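Cellulase (Soil metagenome, PDB 5I2U) probably hydrolyses the beta-1,4-glucosidic bonds of cellulose, as a salt-tolerant glycoside hydrolase of family 5 built on a TIM barrel. Local coordinates at residues Q109-T112 / P113-S117; A226-E229 / A230-D234. All blocks are in the same frame, centred on the assembly; numbering follows the deposited sequence.

Contact 1 (Q109-T112 / P113-S117)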
# COMPACT_ATOMS: atom_id res chain seq x y z
N GLN A 109 -10.44 6.58 14.43
CA GLN A 109 -9.66 7.72 14.96
C GLN A 109 -8.26 7.85 14.33
O GLN A 109 -7.75 8.95 14.18
CB GLN A 109 -9.54 7.63 16.49
CG GLN A 109 -10.80 8.05 17.25
CD GLN A 109 -10.84 7.62 18.71
OE1 GLN A 109 -11.89 7.30 19.23
NE2 GLN A 109 -9.68 7.62 19.37
N CYS A 110 -7.64 6.73 13.96
CA CYS A 110 -6.30 6.74 13.36
C CYS A 110 -6.29 7.07 11.86
O CYS A 110 -5.56 7.95 11.43
CB CYS A 110 -5.59 5.41 13.62
SG CYS A 110 -5.13 5.15 15.35
N ILE A 111 -7.10 6.36 11.09
CA ILE A 111 -7.08 6.50 9.62
C ILE A 111 -7.65 7.83 9.09
O ILE A 111 -7.25 8.31 8.03
CB ILE A 111 -7.77 5.31 8.92
CG1 ILE A 111 -9.29 5.27 9.16
CG2 ILE A 111 -7.13 4.00 9.35
CD1 ILE A 111 -10.05 4.39 8.19
N THR A 112 -8.59 8.42 9.83
CA THR A 112 -9.30 9.62 9.39
C THR A 112 -8.37 10.83 9.20
O THR A 112 -8.43 11.45 8.14
CB THR A 112 -10.48 9.91 10.35
OG1 THR A 112 -11.37 8.80 10.29
CG2 THR A 112 -11.23 11.20 9.99
N PRO A 113 -7.51 11.16 10.18
CA PRO A 113 -6.56 12.26 9.93
C PRO A 113 -5.55 11.97 8.82
O PRO A 113 -5.14 12.89 8.12
CB PRO A 113 -5.85 12.43 11.28
CG PRO A 113 -6.17 11.21 12.08
CD PRO A 113 -7.49 10.73 11.59
N VAL A 114 -5.18 10.70 8.62
CA VAL A 114 -4.26 10.34 7.54
C VAL A 114 -4.93 10.56 6.17
O VAL A 114 -4.31 11.11 5.25
CB VAL A 114 -3.76 8.89 7.70
CG1 VAL A 114 -2.87 8.46 6.52
CG2 VAL A 114 -2.98 8.77 9.01
N ILE A 115 -6.19 10.13 6.04
CA ILE A 115 -6.96 10.31 4.79
C ILE A 115 -7.18 11.79 4.52
O ILE A 115 -6.89 12.28 3.43
CB ILE A 115 -8.32 9.57 4.82
CG1 ILE A 115 -8.11 8.05 4.88
CG2 ILE A 115 -9.15 9.90 3.58
CD1 ILE A 115 -9.30 7.29 5.43
N GLU A 116 -7.69 12.50 5.53
CA GLU A 116 -7.90 13.94 5.43
C GLU A 116 -6.62 14.67 5.06
O GLU A 116 -6.62 15.49 4.15
CB GLU A 116 -8.49 14.51 6.72
CG GLU A 116 -9.98 14.26 6.90
CD GLU A 116 -10.49 14.70 8.27
OE1 GLU A 116 -9.67 15.20 9.10
OE2 GLU A 116 -11.70 14.55 8.52
N SER A 117 -5.52 14.35 5.73
CA SER A 117 -4.25 15.03 5.48
C SER A 117 -3.72 14.78 4.05
O SER A 117 -3.14 15.68 3.43
CB SER A 117 -3.21 14.64 6.53
OG SER A 117 -1.98 15.33 6.32
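Ile115 N donates to Ile111 O at 2.9 Å, and Glu116 N to Thr112 O, also at 2.9 Å, so two consecutive i to i+4 bonds join residues 109-112 to 113-117 within helix 104-120. This helix forms the crossover of a beta-alpha-beta unit of the TIM barrel, between strands 87-93 and 124-130. Both bonds are straight, with N-H...O angles of 162° and 170°. The turn before them is interrupted by Pro113, whose N has no hydrogen, the ring CD taking its place and lying 3.2 Å from Gln109 O; the helix kinks here. Its CG lies 3.4 Å from Cys110 O, so the ring wedges against two carbonyls of the preceding turn.

On the buried side Ile111 and Ile115 run side by side. With chi1 at 68° and the chain extended beyond it, CD1 of Ile111 reaches CD1 of Ile115, 4.1 Å away. Large aliphatic side chains suit these buried positions, four residues apart on the helix face that meets helix 136-150: Ile111 meets Phe142 and Met146, while Ile115 meets Tyr150. Cys110 and Val114 instead pack on Tyr71.

Thr112 and Glu116 occupy a more polar flank. The hydroxyl of Thr112 bonds back to Leu108 O, a common way for a helical threonine to satisfy its side chain, and Glu116 reaches Lys73 through a salt bridge from OE1. The other carboxylate oxygen of Glu116, OE2, lies alongside the Thr112 methyl, 3.7 Å from CG2.

Contact 2 (A226-E229 / A230-D234)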
# COMPACT_ATOMS: atom_id res chain seq x y z
N ALA A 226 15.77 -8.72 1.19
CA ALA A 226 16.77 -9.62 1.78
C ALA A 226 16.32 -11.10 1.83
O ALA A 226 17.13 -11.96 2.15
CB ALA A 226 17.16 -9.14 3.17
N THR A 227 15.05 -11.36 1.54
CA THR A 227 14.48 -12.71 1.57
C THR A 227 14.10 -13.20 0.18
O THR A 227 14.51 -14.29 -0.24
CB THR A 227 13.23 -12.74 2.45
OG1 THR A 227 13.55 -12.21 3.74
CG2 THR A 227 12.69 -14.17 2.62
N HIS A 228 13.31 -12.39 -0.54
CA HIS A 228 12.67 -12.82 -1.76
C HIS A 228 13.60 -12.54 -2.94
O HIS A 228 13.86 -11.38 -3.28
CB HIS A 228 11.30 -12.16 -1.91
CG HIS A 228 10.34 -12.53 -0.81
ND1 HIS A 228 9.66 -11.59 -0.06
CD2 HIS A 228 9.97 -13.73 -0.31
CE1 HIS A 228 8.91 -12.19 0.84
NE2 HIS A 228 9.09 -13.50 0.71
N GLU A 229 14.08 -13.61 -3.55
CA GLU A 229 15.06 -13.55 -4.64
C GLU A 229 14.39 -13.28 -6.01
O GLU A 229 13.21 -12.92 -6.07
CB GLU A 229 15.89 -14.84 -4.64
CG GLU A 229 16.69 -15.01 -3.36
CD GLU A 229 17.55 -16.25 -3.34
OE1 GLU A 229 17.33 -17.18 -4.15
OE2 GLU A 229 18.47 -16.29 -2.48
N ALA A 230 15.17 -13.42 -7.09
CA ALA A 230 14.75 -13.07 -8.46
C ALA A 230 13.46 -13.71 -8.97
O ALA A 230 12.76 -13.11 -9.78
CB ALA A 230 15.89 -13.34 -9.43
N TRP A 231 13.14 -14.92 -8.50
CA TRP A 231 11.92 -15.61 -8.92
C TRP A 231 10.65 -14.73 -8.85
O TRP A 231 9.85 -14.73 -9.79
CB TRP A 231 11.72 -16.91 -8.14
CG TRP A 231 11.59 -16.77 -6.65
CD1 TRP A 231 12.60 -16.82 -5.72
CD2 TRP A 231 10.37 -16.61 -5.90
NE1 TRP A 231 12.09 -16.68 -4.46
CE2 TRP A 231 10.73 -16.55 -4.53
CE3 TRP A 231 9.02 -16.50 -6.25
CZ2 TRP A 231 9.78 -16.39 -3.51
CZ3 TRP A 231 8.07 -16.34 -5.23
CH2 TRP A 231 8.46 -16.29 -3.88
N LEU A 232 10.51 -13.96 -7.77
CA LEU A 232 9.31 -13.16 -7.53
C LEU A 232 9.15 -12.04 -8.57
O LEU A 232 8.02 -11.74 -9.00
CB LEU A 232 9.33 -12.60 -6.10
CG LEU A 232 8.12 -11.79 -5.59
CD1 LEU A 232 6.79 -12.46 -5.91
CD2 LEU A 232 8.24 -11.55 -4.09
N ARG A 233 10.26 -11.43 -8.98
CA ARG A 233 10.27 -10.45 -10.09
C ARG A 233 9.89 -11.09 -11.43
O ARG A 233 9.17 -10.47 -12.23
CB ARG A 233 11.64 -9.81 -10.23
CG ARG A 233 12.06 -8.91 -9.08
CD ARG A 233 13.28 -8.09 -9.48
NE ARG A 233 14.49 -8.91 -9.61
CZ ARG A 233 15.35 -9.20 -8.63
NH1 ARG A 233 15.18 -8.76 -7.38
NH2 ARG A 233 16.41 -9.97 -8.91
N ASP A 234 10.38 -12.31 -11.65
CA ASP A 234 10.11 -13.07 -12.88
C ASP A 234 8.64 -13.51 -12.94
O ASP A 234 7.99 -13.37 -13.98
CB ASP A 234 11.01 -14.31 -12.98
CG ASP A 234 12.47 -13.97 -13.16
OD1 ASP A 234 12.79 -12.97 -13.83
OD2 ASP A 234 13.32 -14.74 -12.67
O HOH W 1 13.85 -16.39 -2.27
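Water 1 is gripped by three groups in the beta-alpha loop after the sixth barrel strand, where residues 226-229 lead into the first turn of helix 230-241. It accepts from Trp231 NE1 at 2.8 Å and from Glu229 N at 3.1 Å, and it donates to Thr227 O at 3.0 Å. The water lies in the plane of the indole at its edge, so one molecule ties the tryptophan to the loop backbone. A chi1 of 60° sets CG of Trp231 between its backbone N and carbonyl carbon, folding the indole back over the loop; Glu229 O lies over one face, and CZ2 passes His228 CD2 at 4.2 Å. An indole suits this exposed turn, combining a broad apolar surface with one N-H for the water.

The backbone link is slighter: Leu232 N makes a weak 3.4 Å bond to Glu229 O. Leu232 turns inward, its CD2 methyl 3.8 Å from His228 CB and obliquely placed against the imidazole.

The loop follows barrel strand 217-224, and His228 ND1 bonds weakly to Tyr224 N at that strand's end. Leu232 touches Met221 and Phe223 of the strand and Tyr270 of helix 264-276, where Arg233 makes a cation-pi contact with the same tyrosine.

Both contacts are local, each within one continuous run of chain, and they lie on opposite sides of the chain's centre, about 34 Å apart between centres. They share no secondary structure element. Contact 1 is partly buried in the middle of helix 104-120, where main-chain bonds and an aliphatic stripe dominate, a threonine hydroxyl turns back on its own helix and a glutamate makes a salt bridge outside it. Contact 2 is a surface contact, where a water and one weak backbone bond join the two segments and an indole and an imidazole, with one leucine methyl, make side-chain contacts. Both lie in the helical layer, contact 1 within a helix and contact 2 where the chain turns from strand 217-224 into helix 230-241.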